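Local atomic coordinates of flagellar motor switch protein FliG (Aquifex aeolicus, PDB entry 3HJL), a protein that probably forms part of the rotor-mounted switch complex (C ring) of the flagellar motor, which sets the direction of flagellar rotation in response to chemotaxis proteins. Residues Y174-E177 / L178-L182; K212-R215 / E216-Q220; A8-K11 / A12-A15; I75-P78 / E79-I82. All coordinates share one frame; numbering follows the deposited sequence.

Contact 1. Residues Y174-E177 / L178-L182; sequences YVKE and LAQIL
Four successive i to i+4 hydrogen bonds, Leu178 N to Tyr174 O (3.0 Å), Ala179 N to Val175 O, Gln180 N to Lys176 O and Ile181 N to Glu177 O, hold residues 174-181 in continuous alpha-helix within helix 172-193. Three of these pairs, Tyr174-Leu178, Lys176-Gln180 and Glu177-Ile181, also meet through their side chains. Tyr174 and Leu178 form the apolar pair: ring atom CE1 of Tyr174 lies 4.1 Å from CD2 of Leu178, while CD1 of Leu178 is near the phenol end. With CG anti to the backbone N (chi1 176°), the tyrosine ring reaches along the helix to this leucine. Lys176 and Gln180 run side by side in the same direction, and what touches is methylene against amide oxygen, Lys176 CE to Gln180 OE1 at 3.6 Å. Glu177 bends at chi2 (58°), which brings its carboxylate over Ile181; OE2 of Glu177 lies 3.5 Å from CG1 of Ile181. Helix 130-137 receives Tyr174, Leu178 and Ala179 through Leu135, Thr132 and Phe136, and Ala179 also touches Ile109 and Ile113 of helix 93-114. Within the middle domain, the tyrosine side chain is about 11 Å from that of Arg163 of the EHPQR motif. Between the side chains van der Waals contact therefore prevails, since even the lysine and glutamate touch their partners through or against carbon, while the hydrogen bonding across the two segments is that of the backbone.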
loop_
_atom_site.group_PDB
_atom_site.type_symbol
_atom_site.label_atom_id
_atom_site.label_comp_id
_atom_site.label_asym_id
_atom_site.label_seq_id
_atom_site.Cartn_x
_atom_site.Cartn_y
_atom_site.Cartn_z
ATOM N N TYR A 174 -14.551 3.938 -7.925
ATOM C CA TYR A 174 -14.884 4.615 -6.672
ATOM C C TYR A 174 -15.296 3.604 -5.595
ATOM O O TYR A 174 -14.831 3.673 -4.466
ATOM C CB TYR A 174 -16.017 5.632 -6.910
ATOM C CG TYR A 174 -16.509 6.324 -5.660
ATOM C CD1 TYR A 174 -17.685 5.924 -5.035
ATOM C CD2 TYR A 174 -15.798 7.381 -5.101
ATOM C CE1 TYR A 174 -18.134 6.542 -3.882
ATOM C CE2 TYR A 174 -16.243 8.015 -3.939
ATOM C CZ TYR A 174 -17.408 7.581 -3.330
ATOM O OH TYR A 174 -17.867 8.216 -2.197
ATOM N N VAL A 175 -16.155 2.661 -5.978
ATOM C CA VAL A 175 -16.661 1.642 -5.077
ATOM C C VAL A 175 -15.561 0.647 -4.689
ATOM O O VAL A 175 -15.466 0.264 -3.526
ATOM C CB VAL A 175 -17.883 0.906 -5.684
ATOM C CG1 VAL A 175 -18.227 -0.328 -4.852
ATOM C CG2 VAL A 175 -19.087 1.861 -5.760
ATOM N N LYS A 176 -14.736 0.264 -5.670
ATOM C CA LYS A 176 -13.542 -0.563 -5.450
ATOM C C LYS A 176 -12.633 0.059 -4.393
ATOM O O LYS A 176 -12.240 -0.605 -3.444
ATOM C CB LYS A 176 -12.752 -0.724 -6.757
ATOM C CG LYS A 176 -11.621 -1.766 -6.687
ATOM C CD LYS A 176 -10.648 -1.631 -7.859
ATOM C CE LYS A 176 -9.435 -2.518 -7.663
ATOM N NZ LYS A 176 -8.498 -2.457 -8.816
ATOM N N GLU A 177 -12.335 1.342 -4.555
ATOM C CA GLU A 177 -11.526 2.085 -3.590
ATOM C C GLU A 177 -12.177 2.124 -2.199
ATOM O O GLU A 177 -11.493 1.975 -1.206
ATOM C CB GLU A 177 -11.262 3.508 -4.108
ATOM C CG GLU A 177 -10.480 4.436 -3.146
ATOM C CD GLU A 177 -9.120 3.884 -2.743
ATOM O OE1 GLU A 177 -8.554 3.102 -3.525
ATOM O OE2 GLU A 177 -8.610 4.264 -1.663
ATOM N N LEU A 178 -13.493 2.312 -2.162
ATOM C CA LEU A 178 -14.296 2.272 -0.911
ATOM C C LEU A 178 -14.112 0.889 -0.222
ATOM O O LEU A 178 -13.873 0.796 0.983
ATOM C CB LEU A 178 -15.790 2.492 -1.259
ATOM C CG LEU A 178 -16.734 3.419 -0.491
ATOM C CD1 LEU A 178 -16.192 4.855 -0.379
ATOM C CD2 LEU A 178 -18.085 3.427 -1.208
ATOM N N ALA A 179 -14.164 -0.166 -1.027
ATOM C CA ALA A 179 -14.058 -1.528 -0.550
ATOM C C ALA A 179 -12.659 -1.842 -0.023
ATOM O O ALA A 179 -12.526 -2.483 1.014
ATOM C CB ALA A 179 -14.457 -2.499 -1.671
ATOM N N GLN A 180 -11.630 -1.362 -0.721
ATOM C CA GLN A 180 -10.241 -1.536 -0.288
ATOM C C GLN A 180 -9.917 -0.781 1.014
ATOM O O GLN A 180 -9.173 -1.289 1.851
ATOM C CB GLN A 180 -9.263 -1.143 -1.405
ATOM C CG GLN A 180 -9.348 -2.050 -2.639
ATOM C CD GLN A 180 -8.148 -1.937 -3.575
ATOM O OE1 GLN A 180 -8.180 -1.203 -4.558
ATOM N NE2 GLN A 180 -7.090 -2.652 -3.259
ATOM N N ILE A 181 -10.460 0.424 1.171
ATOM C CA ILE A 181 -10.340 1.187 2.437
ATOM C C ILE A 181 -11.045 0.456 3.591
ATOM O O ILE A 181 -10.584 0.504 4.740
ATOM C CB ILE A 181 -10.930 2.637 2.306
ATOM C CG1 ILE A 181 -10.044 3.509 1.402
ATOM C CG2 ILE A 181 -11.099 3.325 3.697
ATOM C CD1 ILE A 181 -8.626 3.740 1.927
ATOM N N LEU A 182 -12.154 -0.211 3.278
ATOM C CA LEU A 182 -12.920 -0.979 4.261
ATOM C C LEU A 182 -12.106 -2.234 4.663
ATOM O O LEU A 182 -12.029 -2.566 5.849
ATOM C CB LEU A 182 -14.319 -1.345 3.699
ATOM C CG LEU A 182 -15.436 -1.699 4.715
ATOM C CD1 LEU A 182 -16.852 -1.509 4.143
ATOM C CD2 LEU A 182 -15.272 -3.123 5.242
#

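Contact 2. Residues K212-R215 / E216-Q220; sequences KETR and ELILQ
Arg215 and Glu216 extend side by side in the same direction at the start of helix 212-225, with guanidinium and carboxylate planes turned 65° apart. Their charged ends do not pair: NH1 of Arg215 is 4.2 Å from OE2 of Glu216, beyond a salt bridge. The arginine chain bends at chi3 (37°), folding the guanidinium back so that one face has CA of Lys212 3.3 Å above its plane, toward the rim; its NE makes weak hydrogen bonds to the carbonyl oxygens of Leu207 and Leu210. Glu216 meets Lys212 through alkyl carbons, CG to CG at 3.7 Å, the two chains crossing at a slant while the lysine amine stays distant. Thr214 and Ile218 are aligned alongside each other, methyl CG2 of Thr214 being 3.9 Å from CD1 of Ile218; the threonine hydroxyl is instead bonded to Asp211. Beneath the side chains, Glu216 N donates to Lys212 O at 2.9 Å, the first of four i to i+4 backbone bonds. The carboxylate of Glu216 finds its salt bridge in Arg234 of helix 227-237. That helix also takes Leu219, on Ile233 and Met237, while Ile218 and Leu219 touch Leu207 of helix 199-209, so this surface turn is joined to both neighbouring helices.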
loop_
_atom_site.group_PDB
_atom_site.type_symbol
_atom_site.label_atom_id
_atom_site.label_comp_id
_atom_site.label_asym_id
_atom_site.label_seq_id
_atom_site.Cartn_x
_atom_site.Cartn_y
_atom_site.Cartn_z
ATOM N N LYS A 212 23.784 -23.749 20.780
ATOM C CA LYS A 212 24.537 -22.902 19.828
ATOM C C LYS A 212 24.560 -23.408 18.384
ATOM O O LYS A 212 24.439 -22.611 17.459
ATOM C CB LYS A 212 25.976 -22.664 20.320
ATOM C CG LYS A 212 26.733 -21.571 19.547
ATOM C CD LYS A 212 28.183 -21.464 19.982
ATOM C CE LYS A 212 28.953 -20.500 19.085
ATOM N NZ LYS A 212 30.430 -20.520 19.349
ATOM N N GLU A 213 24.707 -24.718 18.196
ATOM C CA GLU A 213 24.699 -25.318 16.855
ATOM C C GLU A 213 23.404 -24.988 16.099
ATOM O O GLU A 213 23.448 -24.468 14.984
ATOM C CB GLU A 213 24.869 -26.837 16.943
ATOM C CG GLU A 213 26.235 -27.296 17.453
ATOM C CD GLU A 213 26.347 -28.814 17.556
ATOM O OE1 GLU A 213 25.299 -29.488 17.685
ATOM O OE2 GLU A 213 27.489 -29.331 17.526
ATOM N N THR A 214 22.263 -25.256 16.731
ATOM C CA THR A 214 20.954 -24.968 16.134
ATOM C C THR A 214 20.710 -23.463 16.019
ATOM O O THR A 214 20.317 -22.977 14.960
ATOM C CB THR A 214 19.798 -25.577 16.967
ATOM O OG1 THR A 214 20.018 -26.978 17.150
ATOM C CG2 THR A 214 18.457 -25.362 16.270
ATOM N N ARG A 215 20.918 -22.753 17.131
ATOM C CA ARG A 215 20.742 -21.288 17.213
ATOM C C ARG A 215 21.496 -20.515 16.131
ATOM O O ARG A 215 20.928 -19.619 15.505
ATOM C CB ARG A 215 21.151 -20.782 18.616
ATOM C CG ARG A 215 21.678 -19.333 18.693
ATOM C CD ARG A 215 21.737 -18.812 20.124
ATOM N NE ARG A 215 22.135 -19.842 21.092
ATOM C CZ ARG A 215 23.374 -20.071 21.533
ATOM N NH1 ARG A 215 24.427 -19.342 21.134
ATOM N NH2 ARG A 215 23.565 -21.062 22.402
ATOM N N GLU A 216 22.774 -20.841 15.946
ATOM C CA GLU A 216 23.621 -20.144 14.969
ATOM C C GLU A 216 23.286 -20.489 13.519
ATOM O O GLU A 216 23.391 -19.625 12.649
ATOM C CB GLU A 216 25.106 -20.405 15.247
ATOM C CG GLU A 216 25.599 -19.801 16.558
ATOM C CD GLU A 216 25.645 -18.290 16.517
ATOM O OE1 GLU A 216 26.433 -17.760 15.711
ATOM O OE2 GLU A 216 24.898 -17.634 17.290
ATOM N N LEU A 217 22.912 -21.746 13.262
ATOM C CA LEU A 217 22.494 -22.165 11.912
ATOM C C LEU A 217 21.183 -21.499 11.474
ATOM O O LEU A 217 21.025 -21.167 10.300
ATOM C CB LEU A 217 22.402 -23.699 11.786
ATOM C CG LEU A 217 23.695 -24.397 11.317
ATOM C CD1 LEU A 217 24.906 -24.045 12.184
ATOM C CD2 LEU A 217 23.501 -25.908 11.254
ATOM N N ILE A 218 20.256 -21.300 12.412
ATOM C CA ILE A 218 18.997 -20.599 12.119
ATOM C C ILE A 218 19.247 -19.127 11.791
ATOM O O ILE A 218 18.753 -18.621 10.782
ATOM C CB ILE A 218 17.991 -20.683 13.301
ATOM C CG1 ILE A 218 17.416 -22.096 13.409
ATOM C CG2 ILE A 218 16.845 -19.694 13.107
ATOM C CD1 ILE A 218 16.614 -22.323 14.659
ATOM N N LEU A 219 20.009 -18.458 12.653
ATOM C CA LEU A 219 20.317 -17.034 12.491
ATOM C C LEU A 219 21.073 -16.738 11.196
ATOM O O LEU A 219 20.757 -15.765 10.508
ATOM C CB LEU A 219 21.115 -16.509 13.694
ATOM C CG LEU A 219 20.361 -16.334 15.018
ATOM C CD1 LEU A 219 21.348 -16.190 16.192
ATOM C CD2 LEU A 219 19.435 -15.111 14.931
ATOM N N GLN A 220 22.053 -17.586 10.869
ATOM C CA GLN A 220 22.853 -17.441 9.643
ATOM C C GLN A 220 21.966 -17.459 8.397
ATOM O O GLN A 220 22.102 -16.604 7.526
ATOM C CB GLN A 220 23.906 -18.560 9.538
ATOM C CG GLN A 220 25.086 -18.245 8.610
ATOM C CD GLN A 220 26.139 -17.305 9.230
ATOM O OE1 GLN A 220 27.202 -17.086 8.639
ATOM N NE2 GLN A 220 25.854 -16.767 10.417
#

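Contact 3. Residues A8-K11 / A12-A15; sequences ALSK and AQKA
Leu9 and Gln13 meet one turn apart on helix 7-21, the first helix of the all-helical N-terminal domain of FliG. The tightly packed part of the contact is here. Gln13 lays its side chain back along the preceding turn: its CG, anti to the carbonyl carbon (chi1 -78°), comes to 3.2 Å from Leu9 O, and the amide carries on toward the leucine. There, NE2 of Gln13 lies 3.9 Å from methyl CD1 of Leu9, an amide against an alkyl branch and no polar pairing. On the other branch of the amide, OE1 of Gln13 is 3.6 Å from CA of Ser10 and equally near the carbonyl oxygen of Leu9. With an alanine here, Leu9 CD1 and Ser10 CA would probably be left without the amide beside them, opening a gap over the turn. Helix 36-47 supplies further packing, since Leu45 is touched by both Leu9 and Ala12, and Leu42 by Ala15. On the solvent side, Lys11 runs out as an extended, exposed chain. Lys14 is loose toward the preceding turn only, touching it with CB and CG alone, for its amine leads away and is fixed by salt bridges with Glu63 and Glu67 of helix 54-70. Backbone i to i+4 bonds run under both sides: Gln13 N donates to Leu9 O at 2.9 Å beneath the packed pair, and beneath the exposed lysine Ala15 N donates to Lys11 O at 3.0 Å with an N-H...O angle of 173°.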
loop_
_atom_site.group_PDB
_atom_site.type_symbol
_atom_site.label_atom_id
_atom_site.label_comp_id
_atom_site.label_asym_id
_atom_site.label_seq_id
_atom_site.Cartn_x
_atom_site.Cartn_y
_atom_site.Cartn_z
ATOM N N ALA A 8 -5.543 5.251 -51.274
ATOM C CA ALA A 8 -6.943 5.480 -51.676
ATOM C C ALA A 8 -7.921 4.814 -50.678
ATOM O O ALA A 8 -9.009 5.347 -50.413
ATOM C CB ALA A 8 -7.188 4.982 -53.113
ATOM N N LEU A 9 -7.516 3.667 -50.119
ATOM C CA LEU A 9 -8.290 2.994 -49.057
ATOM C C LEU A 9 -8.411 3.846 -47.772
ATOM O O LEU A 9 -9.477 3.878 -47.165
ATOM C CB LEU A 9 -7.689 1.609 -48.731
ATOM C CG LEU A 9 -8.299 0.814 -47.555
ATOM C CD1 LEU A 9 -9.827 0.733 -47.640
ATOM C CD2 LEU A 9 -7.690 -0.579 -47.473
ATOM N N SER A 10 -7.337 4.532 -47.372
ATOM C CA SER A 10 -7.382 5.385 -46.177
ATOM C C SER A 10 -8.170 6.677 -46.399
ATOM O O SER A 10 -8.813 7.172 -45.465
ATOM C CB SER A 10 -5.989 5.720 -45.654
ATOM O OG SER A 10 -6.097 6.329 -44.364
ATOM N N LYS A 11 -8.069 7.255 -47.601
ATOM C CA LYS A 11 -8.904 8.410 -47.963
ATOM C C LYS A 11 -10.382 8.007 -47.914
ATOM O O LYS A 11 -11.195 8.716 -47.330
ATOM C CB LYS A 11 -8.537 8.950 -49.337
ATOM C CG LYS A 11 -7.145 9.590 -49.397
ATOM C CD LYS A 11 -6.655 9.767 -50.835
ATOM C CE LYS A 11 -5.179 10.187 -50.882
ATOM N NZ LYS A 11 -4.642 10.273 -52.281
ATOM N N ALA A 12 -10.708 6.835 -48.467
ATOM C CA ALA A 12 -12.076 6.281 -48.382
ATOM C C ALA A 12 -12.499 6.015 -46.945
ATOM O O ALA A 12 -13.657 6.225 -46.595
ATOM C CB ALA A 12 -12.193 5.010 -49.206
ATOM N N GLN A 13 -11.570 5.522 -46.127
ATOM C CA GLN A 13 -11.829 5.287 -44.697
ATOM C C GLN A 13 -12.079 6.589 -43.924
ATOM O O GLN A 13 -12.935 6.626 -43.040
ATOM C CB GLN A 13 -10.689 4.480 -44.057
ATOM C CG GLN A 13 -10.753 2.974 -44.366
ATOM C CD GLN A 13 -9.470 2.206 -44.009
ATOM O OE1 GLN A 13 -8.371 2.767 -43.971
ATOM N NE2 GLN A 13 -9.612 0.903 -43.787
ATOM N N LYS A 14 -11.331 7.641 -44.254
ATOM C CA LYS A 14 -11.583 8.979 -43.699
ATOM C C LYS A 14 -12.982 9.460 -44.070
ATOM O O LYS A 14 -13.712 9.929 -43.212
ATOM C CB LYS A 14 -10.559 10.006 -44.196
ATOM C CG LYS A 14 -9.243 10.001 -43.461
ATOM C CD LYS A 14 -8.363 11.150 -43.945
ATOM C CE LYS A 14 -7.151 11.339 -43.047
ATOM N NZ LYS A 14 -6.383 12.559 -43.410
ATOM N N ALA A 15 -13.320 9.384 -45.359
ATOM C CA ALA A 15 -14.668 9.721 -45.841
ATOM C C ALA A 15 -15.757 8.973 -45.052
ATOM O O ALA A 15 -16.764 9.570 -44.661
ATOM C CB ALA A 15 -14.790 9.409 -47.316
#

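Contact 4. Residues I75-P78 / E79-I82; sequences IKKP and EEFI
Lys77 and Glu80 come together at a helix N-terminus, where Lys77 occupies the N-cap position and Pro78 begins helix 78-88 of the N-terminal domain. The first shell is the carbonyl of Lys77. Its oxygen accepts Phe81 N at 3.3 Å, the donor lying in the carbonyl plane, and Glu80 N makes a second, weak bond to it. The next bond along the helix joins Ile82 N to Pro78 O (3.2 Å). Above this backbone the Lys77 and Glu80 side chains lie alongside each other, pointing the same way. Contact begins at CB to CB (3.9 Å) and resumes farther out, where CD of Lys77 is 3.7 Å from OE1 of Glu80. The opposite charges remain beyond salt-bridge range, with NZ of Lys77 4.4 Å from that same OE1, so any attraction is likely to be modest. Extended torsions beyond CG in both residues keep the chains abreast.

Outward from the cap, Ile75 reaches from the loop to Phe81, CG2 to CB at 4.5 Å, a loose apolar touch. Phe81 is the buried member: with CG anti to the backbone N (chi1 178°), its ring leads away toward Leu18 and Ser21 of helix 7-21 and Ile68 of helix 54-70. Pro78 and Ile75 both rest on Leu65 of helix 54-70, joining loop and helix start to that neighbour. Within the new turn, CG1 of Ile82 lies 3.2 Å from Pro78 O.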
loop_
_atom_site.group_PDB
_atom_site.type_symbol
_atom_site.label_atom_id
_atom_site.label_comp_id
_atom_site.label_asym_id
_atom_site.label_seq_id
_atom_site.Cartn_x
_atom_site.Cartn_y
_atom_site.Cartn_z
ATOM N N ILE A 75 -17.437 23.671 -37.604
ATOM C CA ILE A 75 -17.716 22.642 -36.590
ATOM C C ILE A 75 -18.070 23.322 -35.265
ATOM O O ILE A 75 -17.186 23.802 -34.548
ATOM C CB ILE A 75 -16.489 21.709 -36.391
ATOM C CG1 ILE A 75 -16.139 20.974 -37.696
ATOM C CG2 ILE A 75 -16.751 20.702 -35.282
ATOM C CD1 ILE A 75 -17.234 20.043 -38.229
ATOM N N LYS A 76 -19.364 23.357 -34.950
ATOM C CA LYS A 76 -19.872 24.050 -33.755
ATOM C C LYS A 76 -19.522 23.336 -32.446
ATOM O O LYS A 76 -19.239 23.994 -31.442
ATOM C CB LYS A 76 -21.392 24.231 -33.851
ATOM C CG LYS A 76 -21.854 25.114 -35.016
ATOM C CD LYS A 76 -23.366 25.056 -35.196
ATOM C CE LYS A 76 -23.805 25.754 -36.474
ATOM N NZ LYS A 76 -25.251 25.533 -36.758
ATOM N N LYS A 77 -19.571 22.002 -32.464
ATOM C CA LYS A 77 -19.248 21.168 -31.298
ATOM C C LYS A 77 -18.082 20.226 -31.646
ATOM O O LYS A 77 -18.310 19.054 -31.972
ATOM C CB LYS A 77 -20.481 20.360 -30.875
ATOM C CG LYS A 77 -21.621 21.217 -30.327
ATOM C CD LYS A 77 -22.877 20.393 -30.060
ATOM C CE LYS A 77 -24.039 21.277 -29.614
ATOM N NZ LYS A 77 -25.288 20.497 -29.390
ATOM N N PRO A 78 -16.829 20.743 -31.605
ATOM C CA PRO A 78 -15.661 19.924 -31.953
ATOM C C PRO A 78 -15.395 18.741 -31.032
ATOM O O PRO A 78 -14.889 17.732 -31.496
ATOM C CB PRO A 78 -14.493 20.917 -31.881
ATOM C CG PRO A 78 -14.964 21.998 -31.024
ATOM C CD PRO A 78 -16.428 22.119 -31.257
ATOM N N GLU A 79 -15.728 18.858 -29.750
ATOM C CA GLU A 79 -15.493 17.763 -28.796
ATOM C C GLU A 79 -16.466 16.605 -29.044
ATOM O O GLU A 79 -16.130 15.443 -28.802
ATOM C CB GLU A 79 -15.597 18.257 -27.344
ATOM C CG GLU A 79 -14.691 17.497 -26.366
ATOM C CD GLU A 79 -13.226 17.920 -26.461
ATOM O OE1 GLU A 79 -12.929 19.104 -26.189
ATOM O OE2 GLU A 79 -12.374 17.062 -26.781
ATOM N N GLU A 80 -17.669 16.934 -29.519
ATOM C CA GLU A 80 -18.672 15.931 -29.888
ATOM C C GLU A 80 -18.267 15.194 -31.177
ATOM O O GLU A 80 -18.614 14.035 -31.363
ATOM C CB GLU A 80 -20.042 16.596 -30.053
ATOM C CG GLU A 80 -21.205 15.621 -30.188
ATOM C CD GLU A 80 -22.556 16.284 -29.975
ATOM O OE1 GLU A 80 -22.763 16.912 -28.911
ATOM O OE2 GLU A 80 -23.425 16.148 -30.860
ATOM N N PHE A 81 -17.564 15.891 -32.067
ATOM C CA PHE A 81 -16.966 15.282 -33.260
ATOM C C PHE A 81 -15.886 14.251 -32.877
ATOM O O PHE A 81 -15.871 13.151 -33.422
ATOM C CB PHE A 81 -16.382 16.383 -34.160
ATOM C CG PHE A 81 -15.693 15.878 -35.396
ATOM C CD1 PHE A 81 -16.417 15.603 -36.546
ATOM C CD2 PHE A 81 -14.303 15.781 -35.443
ATOM C CE1 PHE A 81 -15.775 15.179 -37.707
ATOM C CE2 PHE A 81 -13.657 15.354 -36.595
ATOM C CZ PHE A 81 -14.396 15.054 -37.731
ATOM N N ILE A 82 -15.022 14.597 -31.915
ATOM C CA ILE A 82 -13.946 13.687 -31.460
ATOM C C ILE A 82 -14.538 12.394 -30.875
ATOM O O ILE A 82 -14.050 11.303 -31.166
ATOM C CB ILE A 82 -12.989 14.330 -30.356
ATOM C CG1 ILE A 82 -12.488 15.740 -30.719
ATOM C CG2 ILE A 82 -11.795 13.429 -30.083
ATOM C CD1 ILE A 82 -12.159 15.968 -32.188
#

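All four contacts are local, three of them within continuous helices and contact 4 where a loop becomes a helix. Contact 1 is the partly buried one, leaning on helices 93-114 and 130-137; contacts 2, 3 and 4 lie at the surface. Its side chains meet by apolar and methylene contacts, whereas in contacts 2 and 3 a glutamate and a lysine form ion pairs with residues of neighbouring helices outside the segments. Contacts 3 and 4 share the N-terminal domain, their centres about 21 Å apart, and both lean on helix 54-70, contact 4 through apolar side chains. Contact 2 stands about 75 Å from contact 3, centre to centre, across the elongated chain.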